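Local coordinates for peptidase M16 domain protein (Alicyclobacillus acidocaldarius subsp. acidocaldarius DSM 446, PDB 4XEA) that is a putative M16-family metallopeptidase that probably hydrolyses peptide bonds at a metal site, occupied by nickel in this crystal, at residues 66-71 with 115-121; 96-100 with 112-116; 105-109 with 206-211. All blocks are in the same frame, centred on the assembly; numbering follows the deposited sequence.

Interaction 1 of 3, residues 66-71 with 115-121; sequences KMFEDP and FVQSIHL. With NA (sodium ion), chain B.
Met67 and Phe115 meet beside a sodium site in the M16 peptidase fold. Segment 66-71 starts at the last residue of helix 59-66, which carries the HxxEH signature, and continues into the loop; His61 and His65 of that helix bind the nickel ion. A type I beta turn runs from Lys66 to Glu69. Segment 115-121 is the end of helix 105-116 and the loop after it. Sodium joins the two backbones through Met67 O at 2.5 Å, Ser118 O at 2.3 Å, Phe115 O and two waters. Water 1 donates to Lys66 O and Glu69 O and accepts from His120 N. Water 2 donates to Glu69 O and Asp70 OD2. Asp70 OD1 is hydrogen-bonded to Glu72 N.

Met67 is a selenomethionine. Its CG stands anti to the backbone N (chi1 -161°), and two further bends fold the chain over segment 115-121. CG packs on Phe115 CE1 at 3.8 Å, while the terminal CE reaches Ile119 CD1 at 4.2 Å. Phe115 turns its ring edge to Met67 O, with CD1 3.3 Å from that oxygen. The same ring brings CE1 over one face of the Phe68 ring, near its rim, with the planes 34° apart. Phe68 also stacks with Phe76.

Lys66 CB lies 3.7 Å from Leu121 CD2. Its NZ forms a salt bridge to Glu69 OE1 at 2.6 Å, on the anti side and somewhat out of the carboxylate plane. At the outer end, Pro71 lies across His120 in a CH-pi contact, its CD 3.5 Å from the imidazole centroid and nearly on the ring normal.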
# COMPACT_ATOMS: atom_id res chain seq x y z
N LYS A 66 22.91 -7.63 9.01
CA LYS A 66 23.58 -8.49 9.98
C LYS A 66 23.00 -8.36 11.38
O LYS A 66 23.31 -9.16 12.26
CB LYS A 66 25.09 -8.21 9.95
CG LYS A 66 25.83 -8.83 8.72
CD LYS A 66 25.39 -10.26 8.34
CE LYS A 66 25.54 -11.32 9.47
NZ LYS A 66 24.84 -12.62 9.14
N MSE A 67 22.14 -7.36 11.57
CA MSE A 67 21.54 -7.13 12.88
C MSE A 67 20.69 -8.30 13.34
O MSE A 67 20.58 -8.53 14.55
CB MSE A 67 20.67 -5.86 12.89
CG MSE A 67 20.40 -5.30 14.27
SE MSE A 67 22.11 -4.82 15.17
CE MSE A 67 22.89 -3.76 13.74
N PHE A 68 20.12 -9.05 12.40
CA PHE A 68 19.23 -10.14 12.74
C PHE A 68 19.97 -11.43 13.13
O PHE A 68 19.35 -12.32 13.69
CB PHE A 68 18.25 -10.37 11.59
CG PHE A 68 17.30 -9.23 11.41
CD1 PHE A 68 16.09 -9.20 12.10
CD2 PHE A 68 17.63 -8.16 10.60
CE1 PHE A 68 15.20 -8.13 11.96
CE2 PHE A 68 16.75 -7.06 10.44
CZ PHE A 68 15.52 -7.06 11.12
N GLU A 69 21.27 -11.51 12.86
CA GLU A 69 22.08 -12.68 13.26
C GLU A 69 22.11 -12.83 14.79
O GLU A 69 22.39 -11.84 15.49
CB GLU A 69 23.52 -12.54 12.74
CG GLU A 69 24.44 -13.75 13.03
CD GLU A 69 24.35 -14.84 11.96
OE1 GLU A 69 24.74 -14.57 10.80
OE2 GLU A 69 23.90 -15.96 12.27
N ASP A 70 21.82 -14.04 15.30
CA ASP A 70 21.95 -14.30 16.75
C ASP A 70 22.18 -15.79 16.99
O ASP A 70 21.44 -16.61 16.48
CB ASP A 70 20.69 -13.84 17.49
CG ASP A 70 20.90 -13.63 18.98
OD1 ASP A 70 21.27 -14.58 19.70
OD2 ASP A 70 20.66 -12.48 19.44
N PRO A 71 23.22 -16.14 17.77
CA PRO A 71 23.42 -17.57 18.06
C PRO A 71 22.36 -18.15 19.01
O PRO A 71 22.21 -19.38 19.09
CB PRO A 71 24.79 -17.59 18.73
CG PRO A 71 24.91 -16.24 19.39
CD PRO A 71 24.20 -15.28 18.47
N PHE A 115 17.95 -7.55 20.25
CA PHE A 115 18.62 -7.91 18.98
C PHE A 115 19.30 -6.71 18.29
O PHE A 115 20.22 -6.88 17.49
CB PHE A 115 17.70 -8.72 18.04
CG PHE A 115 17.02 -7.93 16.93
CD1 PHE A 115 17.67 -7.69 15.73
CD2 PHE A 115 15.70 -7.50 17.06
CE1 PHE A 115 17.03 -7.00 14.68
CE2 PHE A 115 15.06 -6.81 16.04
CZ PHE A 115 15.73 -6.55 14.84
N VAL A 116 18.88 -5.50 18.61
CA VAL A 116 19.51 -4.31 18.06
C VAL A 116 20.73 -3.88 18.91
O VAL A 116 21.66 -3.27 18.37
CB VAL A 116 18.47 -3.19 17.93
CG1 VAL A 116 19.09 -1.87 17.43
CG2 VAL A 116 17.31 -3.65 16.96
N GLN A 117 20.73 -4.24 20.20
CA GLN A 117 21.82 -3.84 21.13
C GLN A 117 22.96 -4.84 21.25
O GLN A 117 23.88 -4.64 22.06
CB GLN A 117 21.24 -3.47 22.52
CG GLN A 117 20.50 -2.14 22.47
CD GLN A 117 19.84 -1.72 23.75
OE1 GLN A 117 19.33 -2.55 24.58
NE2 GLN A 117 19.83 -0.41 23.95
N SER A 118 22.92 -5.93 20.48
CA SER A 118 24.10 -6.80 20.31
C SER A 118 24.29 -7.11 18.85
O SER A 118 23.31 -7.23 18.11
CB SER A 118 23.95 -8.13 21.07
OG SER A 118 23.66 -7.90 22.42
N ILE A 119 25.53 -7.26 18.42
CA ILE A 119 25.77 -7.65 17.02
C ILE A 119 26.66 -8.85 17.04
O ILE A 119 27.51 -8.96 17.93
CB ILE A 119 26.44 -6.55 16.19
CG1 ILE A 119 26.27 -6.90 14.71
CG2 ILE A 119 27.90 -6.38 16.58
CD1 ILE A 119 26.58 -5.82 13.74
N HIS A 120 26.47 -9.74 16.08
CA HIS A 120 27.22 -10.99 16.04
C HIS A 120 27.87 -11.17 14.67
O HIS A 120 27.32 -11.79 13.77
CB HIS A 120 26.31 -12.18 16.44
CG HIS A 120 25.73 -12.05 17.82
ND1 HIS A 120 26.36 -12.55 18.94
CD2 HIS A 120 24.59 -11.46 18.26
CE1 HIS A 120 25.62 -12.28 20.01
NE2 HIS A 120 24.55 -11.60 19.62
N LEU A 121 29.06 -10.61 14.54
CA LEU A 121 29.82 -10.66 13.30
C LEU A 121 31.01 -11.60 13.42
O LEU A 121 31.69 -11.62 14.43
CB LEU A 121 30.37 -9.27 12.98
CG LEU A 121 29.35 -8.16 12.76
CD1 LEU A 121 30.08 -6.90 12.40
CD2 LEU A 121 28.36 -8.57 11.68
NA NA B . 21.70 -8.17 16.72
O HOH W 1 23.39 -9.34 15.23
O HOH W 2 21.33 -10.22 17.72

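Interaction 2 of 3, residues 96-100 with 112-116; sequences AYYFS and LLDFV. With NA (sodium ion), chain B.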
# COMPACT_ATOMS: atom_id res chain seq x y z
N ALA A 96 16.20 1.79 10.68
CA ALA A 96 15.05 1.48 11.53
C ALA A 96 14.75 -0.02 11.61
O ALA A 96 14.81 -0.73 10.58
CB ALA A 96 13.80 2.21 11.03
N TYR A 97 14.41 -0.46 12.84
CA TYR A 97 13.98 -1.81 13.19
C TYR A 97 12.59 -1.73 13.83
O TYR A 97 12.35 -0.92 14.74
CB TYR A 97 15.00 -2.46 14.14
CG TYR A 97 16.41 -2.44 13.57
CD1 TYR A 97 16.87 -3.49 12.78
CD2 TYR A 97 17.24 -1.32 13.72
CE1 TYR A 97 18.10 -3.47 12.20
CE2 TYR A 97 18.53 -1.29 13.14
CZ TYR A 97 18.94 -2.37 12.37
OH TYR A 97 20.18 -2.38 11.79
N TYR A 98 11.63 -2.54 13.35
CA TYR A 98 10.26 -2.35 13.81
C TYR A 98 9.47 -3.64 13.79
O TYR A 98 9.78 -4.54 13.01
CB TYR A 98 9.58 -1.29 12.96
CG TYR A 98 9.50 -1.59 11.47
CD1 TYR A 98 8.35 -2.14 10.93
CD2 TYR A 98 10.56 -1.30 10.60
CE1 TYR A 98 8.25 -2.42 9.56
CE2 TYR A 98 10.46 -1.56 9.22
CZ TYR A 98 9.31 -2.11 8.72
OH TYR A 98 9.21 -2.41 7.39
N PHE A 99 8.48 -3.75 14.70
CA PHE A 99 7.56 -4.84 14.68
C PHE A 99 6.15 -4.32 14.76
O PHE A 99 5.89 -3.19 15.17
CB PHE A 99 7.86 -5.87 15.83
CG PHE A 99 7.48 -5.40 17.22
CD1 PHE A 99 6.17 -5.44 17.66
CD2 PHE A 99 8.47 -4.98 18.11
CE1 PHE A 99 5.83 -5.03 18.95
CE2 PHE A 99 8.14 -4.57 19.41
CZ PHE A 99 6.83 -4.59 19.82
N SER A 100 5.22 -5.17 14.37
CA SER A 100 3.84 -4.98 14.74
C SER A 100 3.26 -6.32 15.23
O SER A 100 3.65 -7.39 14.77
CB SER A 100 3.07 -4.43 13.58
OG SER A 100 2.94 -5.42 12.61
N LEU A 112 13.13 -6.72 20.69
CA LEU A 112 13.54 -5.60 19.81
C LEU A 112 14.79 -4.93 20.39
O LEU A 112 15.78 -4.72 19.70
CB LEU A 112 12.38 -4.61 19.64
CG LEU A 112 12.68 -3.39 18.76
CD1 LEU A 112 13.06 -3.80 17.36
CD2 LEU A 112 11.50 -2.45 18.77
N LEU A 113 14.74 -4.59 21.67
CA LEU A 113 15.91 -3.96 22.30
C LEU A 113 17.10 -4.90 22.21
O LEU A 113 18.17 -4.50 21.78
CB LEU A 113 15.63 -3.58 23.75
CG LEU A 113 14.63 -2.44 23.97
CD1 LEU A 113 14.17 -2.40 25.43
CD2 LEU A 113 15.23 -1.09 23.51
N ASP A 114 16.90 -6.15 22.62
CA ASP A 114 17.98 -7.15 22.68
C ASP A 114 18.69 -7.37 21.34
O ASP A 114 19.93 -7.36 21.28
CB ASP A 114 17.45 -8.48 23.22
CG ASP A 114 17.08 -8.40 24.70
OD1 ASP A 114 17.42 -7.40 25.38
OD2 ASP A 114 16.48 -9.37 25.16
N PHE A 115 17.95 -7.55 20.25
CA PHE A 115 18.62 -7.91 18.98
C PHE A 115 19.30 -6.71 18.29
O PHE A 115 20.22 -6.88 17.49
CB PHE A 115 17.70 -8.72 18.04
CG PHE A 115 17.02 -7.93 16.93
CD1 PHE A 115 17.67 -7.69 15.73
CD2 PHE A 115 15.70 -7.50 17.06
CE1 PHE A 115 17.03 -7.00 14.68
CE2 PHE A 115 15.06 -6.81 16.04
CZ PHE A 115 15.73 -6.55 14.84
N VAL A 116 18.88 -5.50 18.61
CA VAL A 116 19.51 -4.31 18.06
C VAL A 116 20.73 -3.88 18.91
O VAL A 116 21.66 -3.27 18.37
CB VAL A 116 18.47 -3.19 17.93
CG1 VAL A 116 19.09 -1.87 17.43
CG2 VAL A 116 17.31 -3.65 16.96
NA NA B . 21.70 -8.17 16.72
O HOH W 2 21.33 -10.22 17.72
O HOH W 1 23.39 -9.34 15.23
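Phe115 O binds the sodium ion at 2.1 Å, the shortest of the metal's five bonds. The bond lies at the end of helix 105-116, and the Phe115 ring leans toward the strand. Its chi1 of 100° is off the staggered positions. CZ comes to 3.9 Å from Tyr97 CD1. The two rings are nearly perpendicular, with planes 86° apart, but they meet obliquely.

Val116 CG2 serves both rings. It sits over the centre of one Phe115 face, 3.8 Å above the plane. It also makes an off-centre CH-pi contact with Tyr97, lying 3.7 Å from Tyr97 CG. This methyl lies beside the backbone N of Val116, which puts it between the two rings. The Tyr97 hydroxyl is hydrogen-bonded to the hydroxyl of Tyr189, which probably helps hold the far end of the ring.

The setting is a helix packed on a mixed sheet, part of the alpha+beta architecture of an M16 domain. Strand 96-100 lies between strands 31-37 and 84-90. The chain then turns back, and helix segment 112-116 runs over the strand in roughly the opposite direction, its axis 9.7 Å away at 151°.

Leu112 supplies the rest of the contact by splitting its two methyls. CD1 rests on Tyr97 CB at 4.0 Å and near Tyr97 O. Leu112 CD2 lies 4.0 Å from Phe99 CD2 and also touches Phe99 CE2. The Phe99 ring also meets the ring of His108, while the Leu112 side chain also packs on Leu196 of strand 194-200.

Interaction 3 of 3, residues 105-109 with 206-211; sequences IAKHV and EIAHVI
Ile105 starts the contact with its CG2 methyl, which lies 3.8 Å from Ile207 CD1. The CG1 branch leads away from the other helix. Ala106 comes next and is the close point between the backbones. Ile207 is bent at chi2 (-54°), and its CD1 reaches Ala106 N at 3.6 Å. The Ala106 methyl touches Val210 CG2 at 3.9 Å and Glu206 OE2 at 3.8 Å. Glu206 gets there with an extended side chain. Val210 CG1 lies 3.8 Å from Ala106 O. One turn on, Val109 uses both branches. CG1, anti to its own N (chi1 176°), meets Ile211 CG1 at 3.8 Å. CG2 faces Ile207 CG2 at 4.2 Å. Ile207 therefore spans the contact: its CD1 serves Ile105 and Ala106, and its CG2 serves Val109. The side chains that meet are apolar apart from the Glu206 carboxylate. The segments 105-109 and 206-211 run roughly parallel, their axes 9.8 Å apart at closest approach and 32° apart in direction. Val109 and Ile207 both rest on Ile198 of strand 194-200, and Ile211 packs on Leu196 of the same strand and Val20 of strand 19-24, which places the two helices together against the mixed sheet.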
# COMPACT_ATOMS: atom_id res chain seq x y z
N ILE A 105 3.32 -7.97 24.16
CA ILE A 105 4.06 -6.79 23.77
C ILE A 105 5.32 -6.66 24.63
O ILE A 105 6.37 -6.32 24.10
CB ILE A 105 3.15 -5.52 23.84
CG1 ILE A 105 1.92 -5.71 22.95
CG2 ILE A 105 3.90 -4.29 23.40
CD1 ILE A 105 2.24 -6.12 21.51
N ALA A 106 5.23 -7.00 25.93
CA ALA A 106 6.41 -6.99 26.82
C ALA A 106 7.55 -7.81 26.22
O ALA A 106 8.70 -7.35 26.16
CB ALA A 106 6.07 -7.51 28.25
N LYS A 107 7.23 -9.01 25.74
CA LYS A 107 8.23 -9.89 25.14
C LYS A 107 8.83 -9.29 23.88
O LYS A 107 10.06 -9.34 23.70
CB LYS A 107 7.63 -11.27 24.84
CG LYS A 107 8.65 -12.30 24.32
CD LYS A 107 8.23 -13.72 24.65
CE LYS A 107 8.67 -14.10 26.07
NZ LYS A 107 8.17 -15.41 26.50
N HIS A 108 7.99 -8.70 23.03
CA HIS A 108 8.43 -8.21 21.74
C HIS A 108 9.35 -6.99 21.91
O HIS A 108 10.37 -6.88 21.25
CB HIS A 108 7.25 -7.86 20.83
CG HIS A 108 6.38 -9.03 20.49
ND1 HIS A 108 6.88 -10.21 19.97
CD2 HIS A 108 5.04 -9.21 20.61
CE1 HIS A 108 5.89 -11.06 19.79
NE2 HIS A 108 4.77 -10.49 20.17
N VAL A 109 8.97 -6.07 22.79
CA VAL A 109 9.82 -4.93 23.07
C VAL A 109 11.20 -5.34 23.58
O VAL A 109 12.21 -4.76 23.19
CB VAL A 109 9.17 -3.95 24.06
CG1 VAL A 109 10.18 -2.80 24.40
CG2 VAL A 109 7.90 -3.39 23.45
N GLU A 206 3.16 -0.70 31.98
CA GLU A 206 3.80 -2.01 31.86
C GLU A 206 5.02 -1.95 30.96
O GLU A 206 6.10 -2.43 31.34
CB GLU A 206 2.81 -3.04 31.28
CG GLU A 206 3.40 -4.44 31.06
CD GLU A 206 2.57 -5.30 30.09
OE1 GLU A 206 1.65 -4.76 29.43
OE2 GLU A 206 2.85 -6.51 30.00
N ILE A 207 4.87 -1.35 29.79
CA ILE A 207 5.94 -1.34 28.81
C ILE A 207 7.09 -0.40 29.23
O ILE A 207 8.26 -0.71 29.01
CB ILE A 207 5.41 -0.99 27.39
CG1 ILE A 207 4.44 -2.07 26.89
CG2 ILE A 207 6.58 -0.80 26.42
CD1 ILE A 207 4.99 -3.51 26.91
N ALA A 208 6.75 0.73 29.87
CA ALA A 208 7.78 1.67 30.36
C ALA A 208 8.69 1.03 31.39
O ALA A 208 9.88 1.28 31.40
CB ALA A 208 7.15 2.91 30.94
N HIS A 209 8.13 0.17 32.23
CA HIS A 209 8.89 -0.57 33.23
C HIS A 209 9.76 -1.66 32.57
O HIS A 209 10.91 -1.85 32.94
CB HIS A 209 7.89 -1.16 34.24
CG HIS A 209 8.51 -1.96 35.33
ND1 HIS A 209 9.27 -1.39 36.33
CD2 HIS A 209 8.42 -3.27 35.63
CE1 HIS A 209 9.66 -2.32 37.18
NE2 HIS A 209 9.15 -3.48 36.78
N VAL A 210 9.22 -2.37 31.59
CA VAL A 210 10.01 -3.38 30.85
C VAL A 210 11.24 -2.75 30.15
O VAL A 210 12.35 -3.32 30.14
CB VAL A 210 9.13 -4.06 29.77
CG1 VAL A 210 9.99 -4.91 28.83
CG2 VAL A 210 8.02 -4.87 30.40
N ILE A 211 11.06 -1.56 29.58
CA ILE A 211 12.14 -0.91 28.85
C ILE A 211 13.23 -0.52 29.86
O ILE A 211 14.39 -0.84 29.65
CB ILE A 211 11.67 0.33 28.02
CG1 ILE A 211 10.68 -0.06 26.93
CG2 ILE A 211 12.86 1.04 27.34
CD1 ILE A 211 9.84 1.11 26.42

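How the interactions relate
Helix 105-116 is common to all three contacts. Interaction 3 uses its first turns, interaction 2 its last ones, and interaction 1 its end and the loop beyond. Interactions 1 and 2 have centres about 11 Å apart, share Phe115, Val116 and the sodium ion, and touch through Met67 and Tyr97. Interactions 2 and 3 have centres about 12 Å apart and touch at Phe99 and His108. The centres of interactions 1 and 3 are about 20 Å apart, and the two do not touch. Along the chain, 66-71 and 96-100 come first, then the helix, and 206-211 last. The helix thus links the loop after the HxxEH helix to the mixed sheet and to helix 204-216.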